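Probable zinc protease PqqL (Escherichia coli, PDB 6OFS) probably acts as a periplasmic zinc-dependent metalloendopeptidase of the M16 family, binding one zinc ion per subunit and cleaving peptide substrates. Local coordinates at residues A[781-786]-A[794-799]. Sequence-based numbering, arbitrary orientation.
Sequences SSRLSV and SHLLAF
Ser781, Arg783 and Ser785 form antiparallel hydrogen-bonded pairs with Ala798, Leu796 and Ser794, six N-H to O=C bonds joining two strands whose N-to-C directions lie 161° apart and whose axes approach to 4.8 Å. Between these pairs, Ser782-Leu797 and Leu784-His795 are non-hydrogen-bonded pairs, their side chains on the face covered by helices 749-771 and 806-823. There the buried His795 touches both Ser782 and Leu784. With CG anti to its backbone N (chi1 178°), its ring reaches diagonally past its pair partner, and NE2 hydrogen-bonds Ser782 OG at 3.1 Å. Serine suits that site because its short side chain carries a hydroxyl that can bond both the imidazole and Asn759 ND2 of helix 749-771. Leu784 crosses the histidine at about a right angle; its CD1 methyl lies in plane at the ring edge, 3.8 Å from His795 CD2. An alanine in place of His795 would probably leave Ser782 OG with Asn759 but without its cross-strand mate, and open a gap beside Leu784 CD1. The face bearing Ser781, Arg783, Ser785, Ser794, Leu796 and Ala798 is more exposed. The extended Arg783 lies alongside Leu796, which also touches Trp738 of strand 733-742; NH1 is 3.6 Å from Leu796 CD2, at the guanidinium edge, while Ser781 OG sits over one face, toward its rim. Ser781 and Ala798, both small, pack CB to CB at 4.1 Å. This hairpin forms one margin of a five-stranded sheet, away from the zinc site; its chemistry implies an amphipathic strand pair, backbone bonds setting the register and the His795-Ser782 bond, with Asn759, engaging polar groups beneath the helix.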
# COMPACT_ATOMS: atom_id res chain seq x y z
N SER A 781 -27.65 -9.92 -36.98
CA SER A 781 -27.77 -8.77 -36.11
C SER A 781 -27.90 -7.48 -36.90
O SER A 781 -27.35 -7.35 -38.00
CB SER A 781 -26.58 -8.69 -35.16
OG SER A 781 -26.94 -7.88 -34.07
N SER A 782 -28.67 -6.55 -36.35
CA SER A 782 -28.93 -5.23 -36.91
C SER A 782 -28.97 -4.27 -35.74
O SER A 782 -29.96 -4.22 -35.01
CB SER A 782 -30.24 -5.22 -37.69
OG SER A 782 -30.45 -3.96 -38.31
N ARG A 783 -27.84 -3.59 -35.50
CA ARG A 783 -27.65 -2.65 -34.38
C ARG A 783 -27.42 -1.25 -34.91
O ARG A 783 -26.79 -1.07 -35.96
CB ARG A 783 -26.45 -3.07 -33.50
CG ARG A 783 -26.51 -4.52 -32.99
CD ARG A 783 -25.24 -4.89 -32.24
NE ARG A 783 -25.23 -6.30 -31.85
CZ ARG A 783 -24.29 -7.17 -32.21
NH1 ARG A 783 -23.27 -6.78 -32.98
NH2 ARG A 783 -24.35 -8.44 -31.82
N LEU A 784 -27.89 -0.25 -34.16
CA LEU A 784 -27.77 1.15 -34.53
C LEU A 784 -27.20 1.98 -33.38
O LEU A 784 -27.81 2.07 -32.31
CB LEU A 784 -29.15 1.68 -34.96
CG LEU A 784 -29.17 2.99 -35.70
CD1 LEU A 784 -28.84 2.79 -37.19
CD2 LEU A 784 -30.52 3.66 -35.54
N SER A 785 -26.03 2.57 -33.59
CA SER A 785 -25.32 3.40 -32.62
C SER A 785 -25.37 4.89 -33.01
O SER A 785 -25.23 5.22 -34.19
CB SER A 785 -23.87 2.93 -32.54
OG SER A 785 -23.06 3.74 -31.70
N VAL A 786 -25.55 5.80 -32.03
CA VAL A 786 -25.54 7.25 -32.29
C VAL A 786 -24.47 7.98 -31.45
O VAL A 786 -24.52 7.90 -30.22
CB VAL A 786 -26.94 7.90 -32.16
CG1 VAL A 786 -26.88 9.41 -32.38
CG2 VAL A 786 -27.94 7.27 -33.13
N SER A 794 -24.13 5.18 -36.76
CA SER A 794 -23.50 3.99 -37.30
C SER A 794 -24.50 2.85 -37.32
O SER A 794 -25.32 2.70 -36.41
CB SER A 794 -22.26 3.61 -36.51
OG SER A 794 -21.29 3.01 -37.34
N HIS A 795 -24.46 2.06 -38.40
CA HIS A 795 -25.33 0.93 -38.52
C HIS A 795 -24.51 -0.28 -38.76
O HIS A 795 -23.87 -0.41 -39.80
CB HIS A 795 -26.38 1.11 -39.63
CG HIS A 795 -27.25 -0.10 -39.78
ND1 HIS A 795 -26.98 -1.07 -40.72
CD2 HIS A 795 -28.31 -0.50 -39.03
CE1 HIS A 795 -27.90 -2.01 -40.55
NE2 HIS A 795 -28.72 -1.71 -39.55
N LEU A 796 -24.51 -1.18 -37.78
CA LEU A 796 -23.79 -2.43 -37.92
C LEU A 796 -24.76 -3.53 -38.31
O LEU A 796 -25.82 -3.67 -37.71
CB LEU A 796 -22.99 -2.78 -36.65
CG LEU A 796 -22.38 -4.21 -36.56
CD1 LEU A 796 -21.38 -4.48 -37.70
CD2 LEU A 796 -21.72 -4.43 -35.22
N LEU A 797 -24.39 -4.26 -39.36
CA LEU A 797 -25.07 -5.45 -39.86
C LEU A 797 -24.09 -6.62 -39.66
O LEU A 797 -23.02 -6.64 -40.28
CB LEU A 797 -25.47 -5.28 -41.34
CG LEU A 797 -25.77 -6.58 -42.13
CD1 LEU A 797 -27.17 -7.13 -41.84
CD2 LEU A 797 -25.56 -6.37 -43.62
N ALA A 798 -24.41 -7.53 -38.75
CA ALA A 798 -23.53 -8.67 -38.49
C ALA A 798 -24.22 -10.00 -38.76
O ALA A 798 -25.41 -10.13 -38.55
CB ALA A 798 -23.00 -8.62 -37.07
N PHE A 799 -23.47 -10.99 -39.26
CA PHE A 799 -24.00 -12.33 -39.47
C PHE A 799 -22.89 -13.35 -39.54
O PHE A 799 -21.75 -13.01 -39.85
CB PHE A 799 -24.99 -12.44 -40.67
CG PHE A 799 -24.43 -12.25 -42.06
CD1 PHE A 799 -23.96 -13.34 -42.80
CD2 PHE A 799 -24.42 -11.00 -42.66
CE1 PHE A 799 -23.45 -13.16 -44.08
CE2 PHE A 799 -23.91 -10.82 -43.95
CZ PHE A 799 -23.42 -11.91 -44.65